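Local atomic coordinates of lactaldehyde dehydrogenase (PDB entry 2IMP), a protein that catalyses the irreversible NAD-dependent oxidation of L-lactaldehyde, formed from fucose and rhamnose, to L-lactate, and also oxidises glycolaldehyde. Residues M403-D408 with G429-E434; G410-I415 with G447-W452; S414-N419 with Y436-N441. All coordinates share one frame; numbering follows the deposited sequence.

Contact 1: M403-D408 with G429-E434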
loop_
_atom_site.group_PDB
_atom_site.type_symbol
_atom_site.label_atom_id
_atom_site.label_comp_id
_atom_site.label_asym_id
_atom_site.label_seq_id
_atom_site.Cartn_x
_atom_site.Cartn_y
_atom_site.Cartn_z
ATOM N N MET A 403 -29.915 18.116 -3.320
ATOM C CA MET A 403 -29.999 18.749 -4.631
ATOM C C MET A 403 -28.682 18.644 -5.424
ATOM O O MET A 403 -28.689 18.472 -6.643
ATOM C CB MET A 403 -30.413 20.219 -4.493
ATOM C CG MET A 403 -31.852 20.402 -4.023
ATOM S SD MET A 403 -32.426 22.114 -4.068
ATOM C CE MET A 403 -31.927 22.660 -2.459
ATOM N N ALA A 404 -27.562 18.756 -4.717
ATOM C CA ALA A 404 -26.266 18.617 -5.363
ATOM C C ALA A 404 -26.109 17.196 -5.952
ATOM O O ALA A 404 -25.658 17.025 -7.085
ATOM C CB ALA A 404 -25.145 18.897 -4.360
ATOM N N ASN A 405 -26.509 16.196 -5.168
ATOM C CA ASN A 405 -26.444 14.809 -5.617
ATOM C C ASN A 405 -27.426 14.502 -6.751
ATOM O O ASN A 405 -27.255 13.532 -7.485
ATOM C CB ASN A 405 -26.713 13.842 -4.461
ATOM C CG ASN A 405 -25.566 13.777 -3.482
ATOM O OD1 ASN A 405 -24.419 14.025 -3.845
ATOM N ND2 ASN A 405 -25.863 13.427 -2.237
ATOM N N ASP A 406 -28.451 15.338 -6.876
ATOM C CA ASP A 406 -29.446 15.166 -7.924
ATOM C C ASP A 406 -28.908 15.582 -9.303
ATOM O O ASP A 406 -29.307 16.602 -9.870
ATOM C CB ASP A 406 -30.704 15.967 -7.586
ATOM C CG ASP A 406 -31.774 15.842 -8.650
ATOM O OD1 ASP A 406 -32.075 14.700 -9.053
ATOM O OD2 ASP A 406 -32.312 16.882 -9.081
ATOM N N SER A 407 -27.994 14.767 -9.817
ATOM C CA SER A 407 -27.346 15.022 -11.095
ATOM C C SER A 407 -26.729 13.754 -11.723
ATOM O O SER A 407 -26.266 12.871 -11.001
ATOM C CB SER A 407 -26.242 16.068 -10.887
ATOM O OG SER A 407 -25.364 16.159 -11.998
ATOM N N ASP A 408 -26.742 13.660 -13.050
ATOM C CA ASP A 408 -26.127 12.512 -13.700
ATOM C C ASP A 408 -24.595 12.574 -13.649
ATOM O O ASP A 408 -23.907 11.625 -14.016
ATOM C CB ASP A 408 -26.571 12.391 -15.158
ATOM C CG ASP A 408 -27.976 11.861 -15.290
ATOM O OD1 ASP A 408 -28.325 10.936 -14.528
ATOM O OD2 ASP A 408 -28.725 12.361 -16.155
ATOM N N GLY A 429 -22.167 12.912 2.896
ATOM C CA GLY A 429 -23.358 12.940 2.061
ATOM C C GLY A 429 -23.172 13.222 0.579
ATOM O O GLY A 429 -23.948 12.736 -0.244
ATOM N N LEU A 430 -22.160 14.009 0.230
ATOM C CA LEU A 430 -21.901 14.343 -1.169
ATOM C C LEU A 430 -21.348 13.167 -2.021
ATOM O O LEU A 430 -20.296 12.601 -1.717
ATOM C CB LEU A 430 -20.946 15.545 -1.246
ATOM C CG LEU A 430 -21.597 16.880 -0.859
ATOM C CD1 LEU A 430 -20.565 17.984 -0.741
ATOM C CD2 LEU A 430 -22.633 17.241 -1.907
ATOM N N LYS A 431 -22.065 12.817 -3.080
ATOM C CA LYS A 431 -21.647 11.725 -3.950
ATOM C C LYS A 431 -20.840 12.191 -5.193
ATOM O O LYS A 431 -21.323 12.152 -6.322
ATOM C CB LYS A 431 -22.880 10.920 -4.369
ATOM C CG LYS A 431 -23.613 10.318 -3.175
ATOM C CD LYS A 431 -24.955 9.714 -3.555
ATOM C CE LYS A 431 -25.705 9.249 -2.308
ATOM N NZ LYS A 431 -27.084 8.754 -2.584
ATOM N N PHE A 432 -19.612 12.632 -4.939
ATOM C CA PHE A 432 -18.716 13.124 -5.975
ATOM C C PHE A 432 -17.266 12.615 -5.843
ATOM O O PHE A 432 -16.825 12.257 -4.752
ATOM C CB PHE A 432 -18.715 14.662 -5.971
ATOM C CG PHE A 432 -20.035 15.276 -6.351
ATOM C CD1 PHE A 432 -21.122 15.223 -5.482
ATOM C CD2 PHE A 432 -20.211 15.852 -7.606
ATOM C CE1 PHE A 432 -22.355 15.743 -5.855
ATOM C CE2 PHE A 432 -21.445 16.375 -7.986
ATOM C CZ PHE A 432 -22.518 16.311 -7.115
ATOM N N GLY A 433 -16.543 12.584 -6.956
ATOM C CA GLY A 433 -15.164 12.123 -6.926
ATOM C C GLY A 433 -14.269 13.113 -6.206
ATOM O O GLY A 433 -13.157 12.776 -5.791
ATOM N N GLU A 434 -14.757 14.341 -6.063
ATOM C CA GLU A 434 -14.015 15.395 -5.388
ATOM C C GLU A 434 -14.899 16.384 -4.603
ATOM O O GLU A 434 -15.983 16.770 -5.055
ATOM C CB GLU A 434 -13.189 16.206 -6.394
ATOM C CG GLU A 434 -12.215 15.407 -7.237
ATOM C CD GLU A 434 -11.509 16.273 -8.269
ATOM O OE1 GLU A 434 -12.140 17.227 -8.775
ATOM O OE2 GLU A 434 -10.335 15.990 -8.581
#
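The side-chain oxygen of Asn405 takes the backbone N-H of Lys431: N to OD1 is 2.8 Å and the bond is nearly straight, 172° at the hydrogen. The other branch of the same amide gives a second bond, from ND2 to the carbonyl oxygen of Gly429, also 2.8 Å long. That oxygen lies close to the amide plane, 9° out of it, and the two bonds together fix the rotation of the group. Asn405 has CG anti to its own carbonyl carbon (chi1 -72°), beside the backbone N; from there the amide meets the backbone just where helix 420-429 gives out. Leu430, between the two bonded residues, is the first to leave helical torsions.

The extended chain of Lys431 packs against the amide, its CD 4.0 Å from ND2 of Asn405. Beyond it the Phe432 ring comes in edge-on. Its CE1 is 3.4 Å from OD1 of Asn405, and its CZ lies 3.2 Å from the carbonyl oxygen of Ala404, both oxygens sitting near the ring plane. Ala404 adds an apolar touch, CB to CD2 of Leu430 at 3.9 Å. Outside the pair, Arg290 bonds the Ala404 oxygen, while Arg453 makes a cation-pi contact with the Phe432 ring and its NH2 bonds the carbonyl oxygen of Lys431.

An alanine in place of Asn405 would probably leave the Gly429 carbonyl and the Lys431 N-H without their mates and free the turn after the helix to shift. The amide thus serves a donor and an acceptor two residues apart, tying helix 397-405 to the chain leaving helix 420-429 by polar bonds, with apolar touches only alongside.

Contact 2: G410-I415 with G447-W452. With LAC (lactic acid), chain E; SO4 (sulfate ion), chain B.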
loop_
_atom_site.group_PDB
_atom_site.type_symbol
_atom_site.label_atom_id
_atom_site.label_comp_id
_atom_site.label_asym_id
_atom_site.label_seq_id
_atom_site.Cartn_x
_atom_site.Cartn_y
_atom_site.Cartn_z
ATOM N N GLY A 410 -20.959 13.427 -11.390
ATOM C CA GLY A 410 -20.425 13.401 -10.042
ATOM C C GLY A 410 -18.918 13.513 -9.995
ATOM O O GLY A 410 -18.248 12.715 -9.349
ATOM N N LEU A 411 -18.382 14.507 -10.690
ATOM C CA LEU A 411 -16.951 14.725 -10.714
ATOM C C LEU A 411 -16.429 15.627 -9.567
ATOM O O LEU A 411 -15.635 15.185 -8.745
ATOM C CB LEU A 411 -16.544 15.318 -12.068
ATOM C CG LEU A 411 -15.055 15.603 -12.296
ATOM C CD1 LEU A 411 -14.230 14.339 -12.071
ATOM C CD2 LEU A 411 -14.859 16.134 -13.714
ATOM N N THR A 412 -16.912 16.868 -9.517
ATOM C CA THR A 412 -16.472 17.831 -8.510
ATOM C C THR A 412 -17.597 18.526 -7.701
ATOM O O THR A 412 -18.675 18.798 -8.222
ATOM C CB THR A 412 -15.622 18.947 -9.168
ATOM O OG1 THR A 412 -14.555 18.358 -9.921
ATOM C CG2 THR A 412 -15.033 19.869 -8.110
ATOM N N SER A 413 -17.309 18.803 -6.434
ATOM C CA SER A 413 -18.237 19.484 -5.534
ATOM C C SER A 413 -17.511 20.402 -4.520
ATOM O O SER A 413 -16.294 20.301 -4.345
ATOM C CB SER A 413 -19.083 18.466 -4.760
ATOM O OG SER A 413 -18.290 17.718 -3.856
ATOM N N SER A 414 -18.262 21.283 -3.864
ATOM C CA SER A 414 -17.673 22.181 -2.880
ATOM C C SER A 414 -18.660 22.744 -1.841
ATOM O O SER A 414 -19.853 22.896 -2.112
ATOM C CB SER A 414 -16.975 23.350 -3.581
ATOM O OG SER A 414 -17.910 24.225 -4.185
ATOM N N ILE A 415 -18.142 23.044 -0.658
ATOM C CA ILE A 415 -18.957 23.608 0.405
ATOM C C ILE A 415 -18.189 24.606 1.290
ATOM O O ILE A 415 -16.985 24.455 1.513
ATOM C CB ILE A 415 -19.561 22.499 1.299
ATOM C CG1 ILE A 415 -20.527 23.120 2.314
ATOM C CG2 ILE A 415 -18.456 21.730 2.000
ATOM C CD1 ILE A 415 -21.295 22.115 3.145
ATOM N N GLY A 447 -3.399 14.077 -6.552
ATOM C CA GLY A 447 -4.717 13.612 -6.147
ATOM C C GLY A 447 -5.235 12.577 -7.131
ATOM O O GLY A 447 -4.460 11.890 -7.797
ATOM N N PHE A 448 -6.549 12.436 -7.215
ATOM C CA PHE A 448 -7.148 11.503 -8.156
ATOM C C PHE A 448 -8.444 12.072 -8.751
ATOM O O PHE A 448 -9.498 12.070 -8.114
ATOM C CB PHE A 448 -7.410 10.135 -7.493
ATOM C CG PHE A 448 -7.793 9.034 -8.475
ATOM C CD1 PHE A 448 -7.146 8.914 -9.707
ATOM C CD2 PHE A 448 -8.768 8.091 -8.146
ATOM C CE1 PHE A 448 -7.464 7.877 -10.600
ATOM C CE2 PHE A 448 -9.097 7.050 -9.024
ATOM C CZ PHE A 448 -8.438 6.941 -10.260
ATOM N N HIS A 449 -8.313 12.622 -9.952
ATOM C CA HIS A 449 -9.433 13.194 -10.677
ATOM C C HIS A 449 -10.253 12.085 -11.362
ATOM O O HIS A 449 -9.916 11.633 -12.460
ATOM C CB HIS A 449 -8.910 14.168 -11.732
ATOM C CG HIS A 449 -9.944 15.116 -12.261
ATOM N ND1 HIS A 449 -10.589 16.035 -11.454
ATOM C CD2 HIS A 449 -10.389 15.340 -13.516
ATOM C CE1 HIS A 449 -11.381 16.784 -12.200
ATOM N NE2 HIS A 449 -11.280 16.386 -13.453
ATOM N N ALA A 450 -11.295 11.638 -10.672
ATOM C CA ALA A 450 -12.160 10.578 -11.164
ATOM C C ALA A 450 -13.645 10.874 -10.883
ATOM O O ALA A 450 -14.040 11.073 -9.739
ATOM C CB ALA A 450 -11.757 9.252 -10.529
ATOM N N GLY A 451 -14.450 10.896 -11.935
ATOM C CA GLY A 451 -15.850 11.218 -11.757
ATOM C C GLY A 451 -16.794 10.063 -11.526
ATOM O O GLY A 451 -16.613 8.968 -12.056
ATOM N N TRP A 452 -17.797 10.320 -10.697
ATOM C CA TRP A 452 -18.835 9.347 -10.406
ATOM C C TRP A 452 -19.938 9.402 -11.486
ATOM O O TRP A 452 -19.978 10.343 -12.281
ATOM C CB TRP A 452 -19.466 9.652 -9.052
ATOM C CG TRP A 452 -18.601 9.357 -7.864
ATOM C CD1 TRP A 452 -17.237 9.413 -7.797
ATOM C CD2 TRP A 452 -19.056 9.005 -6.555
ATOM N NE1 TRP A 452 -16.815 9.112 -6.525
ATOM C CE2 TRP A 452 -17.908 8.855 -5.743
ATOM C CE3 TRP A 452 -20.320 8.791 -5.991
ATOM C CZ2 TRP A 452 -17.990 8.512 -4.387
ATOM C CZ3 TRP A 452 -20.402 8.446 -4.641
ATOM C CH2 TRP A 452 -19.240 8.308 -3.858
HETATM C C LAC E . -10.010 19.105 -15.686
HETATM C CA LAC E . -10.445 19.389 -17.092
HETATM C CB LAC E . -9.303 20.087 -17.852
HETATM O O LAC E . -9.946 17.944 -15.283
HETATM O OHN LAC E . -10.736 18.159 -17.777
HETATM O OXT LAC E . -9.736 20.125 -14.866
HETATM S S SO4 B . -19.906 17.345 -11.428
HETATM O O1 SO4 B . -20.788 17.261 -12.598
HETATM O O2 SO4 B . -18.520 17.589 -11.871
HETATM O O3 SO4 B . -20.352 18.417 -10.535
HETATM O O4 SO4 B . -20.008 16.092 -10.683
#
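Gly410 and Trp452 form an antiparallel hydrogen-bonded pair, a single bridge that puts the short strand 452-453 beside strand 409-416, deep in the subunit and next to the lactate site. The bond runs from Trp452 N to Gly410 O, 2.8 Å, with the donor well above the carbonyl plane. Gly410 has no side chain here, and a CB would run into CB of Trp452. The indole of Trp452 leads off to the second subunit, where its NE1 bonds the carbonyl oxygen of Thr472.

Further on, Leu411 meets the loop. Its CG is anti to the backbone N (chi1 -179°), and from it CD1 lies over one face of the His449 imidazole, 3.9 Å from the ring centroid, a CH-pi contact. The same CD1 also touches Gly451 N at 3.5 Å, while the other branch, CD2, is 3.6 Å from His449 NE2.

ND1 of the imidazole is bonded to OE2 of Glu434; its NE2 lies 2.7 Å from O of the bound lactate, which is hydrogen-bonded to Arg161, Glu251 and Asn286. Leu411 therefore packs behind a substrate-binding histidine, in a second shell of the aldehyde dehydrogenase active site.

Contact 3: S414-N419 with Y436-N441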
loop_
_atom_site.group_PDB
_atom_site.type_symbol
_atom_site.label_atom_id
_atom_site.label_comp_id
_atom_site.label_asym_id
_atom_site.label_seq_id
_atom_site.Cartn_x
_atom_site.Cartn_y
_atom_site.Cartn_z
ATOM N N SER A 414 -18.262 21.283 -3.864
ATOM C CA SER A 414 -17.673 22.181 -2.880
ATOM C C SER A 414 -18.660 22.744 -1.841
ATOM O O SER A 414 -19.853 22.896 -2.112
ATOM C CB SER A 414 -16.975 23.350 -3.581
ATOM O OG SER A 414 -17.910 24.225 -4.185
ATOM N N ILE A 415 -18.142 23.044 -0.658
ATOM C CA ILE A 415 -18.957 23.608 0.405
ATOM C C ILE A 415 -18.189 24.606 1.290
ATOM O O ILE A 415 -16.985 24.455 1.513
ATOM C CB ILE A 415 -19.561 22.499 1.299
ATOM C CG1 ILE A 415 -20.527 23.120 2.314
ATOM C CG2 ILE A 415 -18.456 21.730 2.000
ATOM C CD1 ILE A 415 -21.295 22.115 3.145
ATOM N N TYR A 416 -18.900 25.626 1.764
ATOM C CA TYR A 416 -18.316 26.654 2.619
ATOM C C TYR A 416 -19.028 26.782 3.966
ATOM O O TYR A 416 -20.196 27.151 4.036
ATOM C CB TYR A 416 -18.324 27.995 1.894
ATOM C CG TYR A 416 -17.665 27.918 0.544
ATOM C CD1 TYR A 416 -18.338 27.369 -0.547
ATOM C CD2 TYR A 416 -16.343 28.323 0.367
ATOM C CE1 TYR A 416 -17.710 27.218 -1.780
ATOM C CE2 TYR A 416 -15.705 28.176 -0.864
ATOM C CZ TYR A 416 -16.396 27.622 -1.931
ATOM O OH TYR A 416 -15.770 27.450 -3.145
ATOM N N THR A 417 -18.302 26.461 5.027
ATOM C CA THR A 417 -18.846 26.495 6.370
ATOM C C THR A 417 -17.736 26.473 7.432
ATOM O O THR A 417 -16.568 26.239 7.110
ATOM C CB THR A 417 -19.776 25.277 6.592
ATOM O OG1 THR A 417 -20.297 25.286 7.925
ATOM C CG2 THR A 417 -19.008 23.983 6.370
ATOM N N GLN A 418 -18.106 26.710 8.685
ATOM C CA GLN A 418 -17.125 26.715 9.758
ATOM C C GLN A 418 -17.447 25.714 10.893
ATOM O O GLN A 418 -16.745 25.654 11.912
ATOM C CB GLN A 418 -16.991 28.135 10.313
ATOM C CG GLN A 418 -16.826 29.178 9.206
ATOM C CD GLN A 418 -16.601 30.578 9.752
ATOM O OE1 GLN A 418 -15.625 31.248 9.372
ATOM N NE2 GLN A 418 -17.492 31.045 10.608
ATOM N N ASN A 419 -18.507 24.933 10.692
ATOM C CA ASN A 419 -18.924 23.946 11.683
ATOM C C ASN A 419 -18.373 22.509 11.428
ATOM O O ASN A 419 -18.603 21.913 10.371
ATOM C CB ASN A 419 -20.453 23.923 11.761
ATOM C CG ASN A 419 -20.975 22.963 12.822
ATOM O OD1 ASN A 419 -20.976 21.744 12.633
ATOM N ND2 ASN A 419 -21.419 23.514 13.950
ATOM N N TYR A 436 -14.340 20.044 -2.454
ATOM C CA TYR A 436 -13.510 21.133 -1.963
ATOM C C TYR A 436 -14.146 21.898 -0.799
ATOM O O TYR A 436 -15.285 22.352 -0.892
ATOM C CB TYR A 436 -13.191 22.117 -3.088
ATOM C CG TYR A 436 -12.364 21.521 -4.193
ATOM C CD1 TYR A 436 -12.963 20.822 -5.236
ATOM C CD2 TYR A 436 -10.975 21.632 -4.183
ATOM C CE1 TYR A 436 -12.199 20.249 -6.249
ATOM C CE2 TYR A 436 -10.200 21.063 -5.187
ATOM C CZ TYR A 436 -10.820 20.371 -6.216
ATOM O OH TYR A 436 -10.060 19.803 -7.212
ATOM N N ILE A 437 -13.401 22.017 0.291
ATOM C CA ILE A 437 -13.886 22.721 1.462
ATOM C C ILE A 437 -13.172 24.069 1.728
ATOM O O ILE A 437 -11.955 24.112 1.942
ATOM C CB ILE A 437 -13.770 21.827 2.708
ATOM C CG1 ILE A 437 -14.544 20.525 2.471
ATOM C CG2 ILE A 437 -14.320 22.557 3.934
ATOM C CD1 ILE A 437 -14.488 19.559 3.630
ATOM N N ASN A 438 -13.952 25.146 1.698
ATOM C CA ASN A 438 -13.451 26.496 1.927
ATOM C C ASN A 438 -12.233 26.918 1.071
ATOM O O ASN A 438 -11.253 27.461 1.579
ATOM C CB ASN A 438 -13.138 26.699 3.412
ATOM C CG ASN A 438 -14.384 26.647 4.279
ATOM O OD1 ASN A 438 -15.452 27.111 3.878
ATOM N ND2 ASN A 438 -14.250 26.092 5.477
ATOM N N ARG A 439 -12.332 26.651 -0.225
ATOM C CA ARG A 439 -11.316 27.001 -1.213
ATOM C C ARG A 439 -11.839 26.801 -2.645
ATOM O O ARG A 439 -12.902 26.212 -2.833
ATOM C CB ARG A 439 -10.038 26.172 -1.019
ATOM C CG ARG A 439 -10.237 24.668 -1.103
ATOM C CD ARG A 439 -8.978 23.960 -1.624
ATOM N NE ARG A 439 -8.800 24.162 -3.062
ATOM C CZ ARG A 439 -7.849 23.588 -3.799
ATOM N NH1 ARG A 439 -6.966 22.764 -3.244
ATOM N NH2 ARG A 439 -7.786 23.837 -5.105
ATOM N N GLU A 440 -11.103 27.286 -3.638
ATOM C CA GLU A 440 -11.548 27.139 -5.016
ATOM C C GLU A 440 -11.272 25.744 -5.632
ATOM O O GLU A 440 -10.418 25.003 -5.147
ATOM C CB GLU A 440 -10.929 28.242 -5.890
ATOM C CG GLU A 440 -9.473 28.052 -6.291
ATOM C CD GLU A 440 -8.518 28.028 -5.116
ATOM O OE1 GLU A 440 -8.804 28.666 -4.078
ATOM O OE2 GLU A 440 -7.462 27.381 -5.243
ATOM N N ASN A 441 -12.005 25.406 -6.689
ATOM C CA ASN A 441 -11.848 24.112 -7.342
ATOM C C ASN A 441 -10.648 23.996 -8.316
ATOM O O ASN A 441 -10.572 24.718 -9.312
ATOM C CB ASN A 441 -13.126 23.740 -8.105
ATOM C CG ASN A 441 -14.376 23.852 -7.253
ATOM O OD1 ASN A 441 -14.384 23.465 -6.089
ATOM N ND2 ASN A 441 -15.447 24.373 -7.842
#
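Tyr416 lies against Asn438 and Arg439 where the parallel strands 409-416 and 434-437 of a beta-alpha-beta crossover run out; helix 420-429 makes the connection. CB of Tyr416 sits 3.6 Å from OD1 of Asn438. CG stands beside the backbone N (chi1 -54°), and from there the ring slides past the asparagine in the opposite direction, the ring and amide planes 51° apart. CD2 reaches CA of Asn438 at 3.8 Å, and CE2 is equally far from N of Arg439. At the tip, OH comes to 3.1 Å from the carbonyl oxygen of Arg439. Leu268, Ala269 and Ala272 of helix 266-274 also touch this tyrosine.

Behind it the strands pair in parallel register, Ser414 with Tyr436 and Ile415 with Ile437. Ile415 N bonds Tyr436 O at 2.9 Å, and Ile415 O receives Asn438 N. The two isoleucines lie side by side, pointing the same way, with CG2 of Ile415 against CG1 of Ile437, and helix 420-429 covers them through Ala426 and Ile427. On the other side of strand 434-437 the second subunit adds a parallel strand, so the sheet continues across the interface, and Tyr476 of that subunit stacks on the Tyr436 ring.

Past Ile437 the backbone turns at Asn438, which has positive phi, and a side chain takes over the pairing. The amide of Asn438 grips both polar atoms of the Thr417 backbone: N of Thr417 comes to OD1 of Asn438 on a lone pair, 3.1 Å, and ND2 of Asn438 gives a straighter bond of 2.8 Å to O of Thr417, 170° at the hydrogen.

How the contacts relate
All three contacts draw on the run from helix 397-405 to strand 434-437; contact 2 adds the later loop 447-452. Contacts 2 and 3 are buried and share Ser414 and Ile415; contact 2 lies nearer the centre of the chain, contact 3 farther out, and contact 1 is only partly buried. Contacts 1 and 3 both rely on an asparagine amide bonded to backbone, beside a helix end in one and a strand end in the other, whereas contact 2 combines one bridge with a methyl group over an imidazole. Glu434 O, from contact 1, bonds Ser413 OG of contact 2, while Ser413 O meets Tyr436 N between contacts 2 and 3. Each contact touches the second subunit.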